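Local coordinates for putative nitrate transport protein (PDB 3MST) that is of unproven function but probably binds a small solute such as nitrate as part of a transport system, at residues M80-I92 / L100-K113. Residues are numbered along the deposited sequence; the frame is centred on the assembly and turned at random.
With EDO (1,2-ethanediol), chain J.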
loop_
_atom_site.group_PDB
_atom_site.type_symbol
_atom_site.label_atom_id
_atom_site.label_comp_id
_atom_site.label_asym_id
_atom_site.label_seq_id
_atom_site.Cartn_x
_atom_site.Cartn_y
_atom_site.Cartn_z
HETATM N N MSE A 80 0.678 -6.937 1.675
HETATM C CA MSE A 80 2.064 -6.460 1.510
HETATM C C MSE A 80 2.984 -6.825 2.668
HETATM O O MSE A 80 4.201 -6.689 2.533
HETATM C CB MSE A 80 2.057 -4.931 1.415
HETATM C CG MSE A 80 1.263 -4.393 0.285
HETATM SE SE MSE A 80 1.123 -2.492 0.229
HETATM C CE MSE A 80 -0.220 -2.207 1.554
ATOM N N TYR A 81 2.409 -7.235 3.803
ATOM C CA TYR A 81 3.173 -7.396 5.054
ATOM C C TYR A 81 3.031 -8.795 5.648
ATOM O O TYR A 81 1.994 -9.471 5.476
ATOM C CB TYR A 81 2.672 -6.371 6.100
ATOM C CG TYR A 81 2.894 -4.942 5.655
ATOM C CD1 TYR A 81 4.166 -4.402 5.598
ATOM C CD2 TYR A 81 1.855 -4.156 5.199
ATOM C CE1 TYR A 81 4.397 -3.131 5.125
ATOM C CE2 TYR A 81 2.088 -2.875 4.739
ATOM C CZ TYR A 81 3.332 -2.372 4.691
ATOM O OH TYR A 81 3.517 -1.106 4.189
ATOM N N SER A 82 4.077 -9.195 6.391
ATOM C CA SER A 82 4.141 -10.461 7.055
ATOM C C SER A 82 4.444 -10.251 8.538
ATOM O O SER A 82 5.183 -9.327 8.900
ATOM C CB SER A 82 5.279 -11.302 6.503
ATOM O OG SER A 82 4.870 -11.979 5.310
ATOM N N ILE A 83 3.812 -11.062 9.368
ATOM C CA ILE A 83 4.078 -11.112 10.795
ATOM C C ILE A 83 5.024 -12.292 11.051
ATOM O O ILE A 83 4.759 -13.425 10.669
ATOM C CB ILE A 83 2.772 -11.270 11.583
ATOM C CG1 ILE A 83 1.789 -10.133 11.287
ATOM C CG2 ILE A 83 3.057 -11.413 13.114
ATOM C CD1 ILE A 83 0.324 -10.474 11.729
ATOM N N LEU A 84 6.124 -12.003 11.718
ATOM C CA LEU A 84 7.146 -12.954 12.108
ATOM C C LEU A 84 7.064 -13.181 13.607
ATOM O O LEU A 84 6.725 -12.293 14.366
ATOM C CB LEU A 84 8.524 -12.422 11.785
ATOM C CG LEU A 84 8.718 -11.798 10.396
ATOM C CD1 LEU A 84 10.202 -11.393 10.217
ATOM C CD2 LEU A 84 8.266 -12.760 9.273
ATOM N N GLY A 85 7.415 -14.372 14.051
ATOM C CA GLY A 85 7.581 -14.596 15.458
ATOM C C GLY A 85 6.318 -14.746 16.271
ATOM O O GLY A 85 5.231 -15.106 15.755
ATOM N N ASP A 86 6.478 -14.421 17.561
ATOM C CA ASP A 86 5.489 -14.753 18.579
ATOM C C ASP A 86 4.697 -13.521 19.027
ATOM O O ASP A 86 5.212 -12.639 19.715
ATOM C CB ASP A 86 6.216 -15.386 19.765
ATOM C CG ASP A 86 5.289 -15.786 20.905
ATOM O OD1 ASP A 86 4.047 -15.614 20.838
ATOM O OD2 ASP A 86 5.834 -16.257 21.932
ATOM N N GLU A 87 3.448 -13.428 18.549
ATOM C CA GLU A 87 2.576 -12.293 18.836
ATOM C C GLU A 87 2.170 -12.131 20.295
ATOM O O GLU A 87 1.585 -11.111 20.644
ATOM C CB GLU A 87 1.342 -12.285 17.927
ATOM C CG GLU A 87 1.642 -11.996 16.482
ATOM C CD GLU A 87 0.363 -11.907 15.681
ATOM O OE1 GLU A 87 -0.380 -10.894 15.875
ATOM O OE2 GLU A 87 0.121 -12.818 14.856
ATOM N N SER A 88 2.445 -13.137 21.116
ATOM C CA SER A 88 2.174 -13.055 22.538
ATOM C C SER A 88 3.402 -12.677 23.357
ATOM O O SER A 88 3.377 -12.867 24.573
ATOM C CB SER A 88 1.697 -14.410 23.041
ATOM O OG SER A 88 2.801 -15.260 23.230
ATOM N N SER A 89 4.477 -12.203 22.702
ATOM C CA SER A 89 5.731 -11.900 23.378
ATOM C C SER A 89 5.841 -10.515 23.973
ATOM O O SER A 89 6.783 -10.270 24.684
ATOM C CB SER A 89 6.873 -12.100 22.406
ATOM O OG SER A 89 6.801 -11.088 21.371
ATOM N N GLY A 90 4.930 -9.589 23.647
ATOM C CA GLY A 90 4.962 -8.231 24.160
ATOM C C GLY A 90 5.686 -7.152 23.379
ATOM O O GLY A 90 5.676 -5.976 23.741
ATOM N N ARG A 91 6.346 -7.562 22.284
ATOM C CA ARG A 91 6.983 -6.582 21.398
ATOM C C ARG A 91 6.692 -6.925 19.948
ATOM O O ARG A 91 6.689 -8.110 19.603
ATOM C CB ARG A 91 8.513 -6.588 21.549
ATOM C CG ARG A 91 9.016 -6.260 22.902
ATOM C CD ARG A 91 10.541 -6.164 22.901
ATOM N NE ARG A 91 11.049 -6.052 24.284
ATOM C CZ ARG A 91 12.340 -6.130 24.581
ATOM N NH1 ARG A 91 13.233 -6.264 23.631
ATOM N NH2 ARG A 91 12.752 -6.045 25.831
ATOM N N ILE A 92 6.413 -5.897 19.155
ATOM C CA ILE A 92 6.358 -6.015 17.698
ATOM C C ILE A 92 7.430 -5.078 17.148
ATOM O O ILE A 92 7.351 -3.864 17.258
ATOM C CB ILE A 92 4.988 -5.617 17.083
ATOM C CG1 ILE A 92 3.850 -6.425 17.685
ATOM C CG2 ILE A 92 5.067 -5.777 15.540
ATOM C CD1 ILE A 92 2.423 -5.939 17.258
ATOM N N LEU A 100 3.833 2.799 6.604
ATOM C CA LEU A 100 2.602 2.028 6.761
ATOM C C LEU A 100 2.865 0.790 7.630
ATOM O O LEU A 100 1.989 0.382 8.418
ATOM C CB LEU A 100 1.948 1.683 5.401
ATOM C CG LEU A 100 0.688 0.798 5.466
ATOM C CD1 LEU A 100 -0.419 1.418 6.300
ATOM C CD2 LEU A 100 0.177 0.477 4.026
ATOM N N ALA A 101 4.065 0.207 7.547
ATOM C CA ALA A 101 4.403 -0.914 8.429
ATOM C C ALA A 101 4.259 -0.485 9.901
ATOM O O ALA A 101 3.677 -1.213 10.710
ATOM C CB ALA A 101 5.832 -1.409 8.154
ATOM N N ASP A 102 4.880 0.651 10.253
ATOM C CA ASP A 102 4.746 1.188 11.601
ATOM C C ASP A 102 3.301 1.401 12.011
ATOM O O ASP A 102 2.912 1.016 13.114
ATOM C CB ASP A 102 5.492 2.506 11.679
ATOM C CG ASP A 102 5.367 3.219 13.024
ATOM O OD1 ASP A 102 5.576 2.542 14.055
ATOM O OD2 ASP A 102 5.056 4.452 12.997
ATOM N N PHE A 103 2.498 2.012 11.146
ATOM C CA PHE A 103 1.139 2.293 11.520
ATOM C C PHE A 103 0.384 0.964 11.709
ATOM O O PHE A 103 -0.413 0.814 12.656
ATOM C CB PHE A 103 0.458 3.194 10.506
ATOM C CG PHE A 103 0.981 4.582 10.529
ATOM C CD1 PHE A 103 1.074 5.299 11.731
ATOM C CD2 PHE A 103 1.349 5.222 9.356
ATOM C CE1 PHE A 103 1.569 6.630 11.736
ATOM C CE2 PHE A 103 1.792 6.552 9.351
ATOM C CZ PHE A 103 1.915 7.245 10.529
ATOM N N ASN A 104 0.594 -0.001 10.823
ATOM C CA ASN A 104 -0.007 -1.320 10.975
ATOM C C ASN A 104 0.417 -1.989 12.285
ATOM O O ASN A 104 -0.379 -2.628 12.982
ATOM C CB ASN A 104 0.283 -2.244 9.765
ATOM C CG ASN A 104 -0.551 -1.918 8.586
ATOM O OD1 ASN A 104 -1.674 -1.441 8.736
ATOM N ND2 ASN A 104 -0.054 -2.282 7.385
ATOM N N ALA A 105 1.711 -1.894 12.598
ATOM C CA ALA A 105 2.223 -2.486 13.843
ATOM C C ALA A 105 1.547 -1.874 15.058
ATOM O O ALA A 105 1.219 -2.559 16.021
ATOM C CB ALA A 105 3.748 -2.334 13.959
ATOM N N ARG A 106 1.388 -0.556 15.035
ATOM C CA ARG A 106 0.701 0.145 16.145
ATOM C C ARG A 106 -0.754 -0.244 16.272
ATOM O O ARG A 106 -1.262 -0.369 17.395
ATOM C CB ARG A 106 0.833 1.651 16.003
ATOM C CG ARG A 106 2.269 2.143 16.256
ATOM C CD ARG A 106 2.449 3.620 16.006
ATOM N NE ARG A 106 1.475 4.384 16.831
ATOM C CZ ARG A 106 1.011 5.627 16.606
ATOM N NH1 ARG A 106 1.414 6.379 15.586
ATOM N NH2 ARG A 106 0.083 6.128 17.428
ATOM N N ILE A 107 -1.435 -0.503 15.170
ATOM C CA ILE A 107 -2.820 -0.980 15.231
ATOM C C ILE A 107 -2.859 -2.382 15.828
ATOM O O ILE A 107 -3.606 -2.670 16.762
ATOM C CB ILE A 107 -3.481 -0.974 13.816
ATOM C CG1 ILE A 107 -3.652 0.489 13.395
ATOM C CG2 ILE A 107 -4.763 -1.870 13.786
ATOM C CD1 ILE A 107 -4.020 0.670 12.028
ATOM N N LEU A 108 -1.960 -3.246 15.364
ATOM C CA LEU A 108 -1.915 -4.611 15.789
ATOM C C LEU A 108 -1.509 -4.725 17.256
ATOM O O LEU A 108 -1.972 -5.655 17.984
ATOM C CB LEU A 108 -0.945 -5.412 14.932
ATOM C CG LEU A 108 -0.841 -6.907 15.226
ATOM C CD1 LEU A 108 -2.168 -7.681 15.190
ATOM C CD2 LEU A 108 0.173 -7.564 14.257
ATOM N N ALA A 109 -0.622 -3.832 17.680
ATOM C CA ALA A 109 -0.102 -3.852 19.049
ATOM C C ALA A 109 -1.207 -3.733 20.090
ATOM O O ALA A 109 -1.068 -4.235 21.206
ATOM C CB ALA A 109 0.916 -2.775 19.239
ATOM N N TYR A 110 -2.304 -3.061 19.745
ATOM C CA TYR A 110 -3.425 -2.954 20.690
ATOM C C TYR A 110 -3.979 -4.318 21.044
ATOM O O TYR A 110 -4.235 -4.644 22.208
ATOM C CB TYR A 110 -4.540 -2.056 20.074
ATOM C CG TYR A 110 -5.703 -1.904 21.008
ATOM C CD1 TYR A 110 -5.642 -0.971 22.049
ATOM C CD2 TYR A 110 -6.818 -2.713 20.910
ATOM C CE1 TYR A 110 -6.714 -0.855 22.976
ATOM C CE2 TYR A 110 -7.899 -2.616 21.817
ATOM C CZ TYR A 110 -7.814 -1.682 22.852
ATOM O OH TYR A 110 -8.889 -1.621 23.748
ATOM N N TYR A 111 -4.177 -5.093 20.008
ATOM C CA TYR A 111 -4.742 -6.423 20.106
ATOM C C TYR A 111 -3.771 -7.446 20.706
ATOM O O TYR A 111 -4.153 -8.376 21.465
ATOM C CB TYR A 111 -5.239 -6.906 18.733
ATOM C CG TYR A 111 -6.358 -6.010 18.250
ATOM C CD1 TYR A 111 -7.645 -6.124 18.759
ATOM C CD2 TYR A 111 -6.093 -4.967 17.393
ATOM C CE1 TYR A 111 -8.641 -5.252 18.405
ATOM C CE2 TYR A 111 -7.068 -4.079 17.020
ATOM C CZ TYR A 111 -8.350 -4.197 17.534
ATOM O OH TYR A 111 -9.318 -3.280 17.175
ATOM N N ASP A 112 -2.508 -7.321 20.345
ATOM C CA ASP A 112 -1.503 -8.243 20.823
ATOM C C ASP A 112 -0.966 -7.856 22.208
ATOM O O ASP A 112 -0.134 -8.583 22.749
ATOM C CB ASP A 112 -0.346 -8.352 19.817
ATOM C CG ASP A 112 -0.684 -9.168 18.577
ATOM O OD1 ASP A 112 -1.751 -9.811 18.530
ATOM O OD2 ASP A 112 0.145 -9.195 17.623
ATOM N N LYS A 113 -1.345 -6.701 22.743
ATOM C CA LYS A 113 -0.848 -6.197 24.025
ATOM C C LYS A 113 0.670 -6.117 23.959
ATOM O O LYS A 113 1.391 -6.667 24.805
ATOM C CB LYS A 113 -1.342 -7.079 25.185
ATOM C CG LYS A 113 -2.879 -7.129 25.283
ATOM C CD LYS A 113 -3.381 -8.020 26.428
ATOM C CE LYS A 113 -4.919 -7.990 26.509
ATOM N NZ LYS A 113 -5.556 -8.574 25.294
HETATM C C1 EDO J . 8.888 -4.792 26.067
HETATM O O1 EDO J . 8.975 -6.190 26.314
HETATM C C2 EDO J . 7.458 -4.385 26.263
HETATM O O2 EDO J . 7.140 -4.672 27.646
HETATM O O HOH W 1 5.795 0.214 4.994
HETATM O O HOH W 2 2.456 -9.367 22.514
#
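Leu-100 CD2 lies at the edge of the Tyr-81 ring, near its plane, while Met-80 CB lies 3.8 Å above one face, displaced from the ring centre. Ala-101 CB and Asn-104 ND2 approach obliquely, ND2 3.5 Å from Tyr-81 CD2 with its amide plane 78° from the ring; Asn-104 OD1 bonds to Tyr-230. The helix 100-112 belongs to the beta-alpha-beta unit formed with strands 91-94 and 115-118, and it packs on a mixed five-stranded sheet, its axis crossing strand 81-85 at -50°. Water 1 bridges Tyr-81 OH and the backbone N of Ala-101, which donates to it. Farther along, Ile-83 CD1 and Leu-108 CD2 meet tip to tip at 3.9 Å. With CG1 anti to its carbonyl carbon, Ile-92 carries CD1 to 3.7 Å from Ala-109 N, and CG2 rests against the CB of Ala-105. The carboxylates of Glu-87 and Asp-112 are turned 62° apart, yet Glu-87 OE1 lies 2.5 Å from Asp-112 OD2, a separation suggesting that one acid is protonated. Arg-149 forms salt bridges to both, which would offset the remaining charge. The CB of Arg-91 leaves the backbone on the side away from the helix, and the guanidinium edge donates from NE to O1 of an ethanediol, probably from the crystallisation liquor, at 2.9 Å; an alanine here would probably leave that diol without its donor and Tyr-93 OH without its NH1 partner. At the helix end, water 2 donates to Glu-87 O and Asp-112 O and accepts from Gly-90 N, 2.7 Å away.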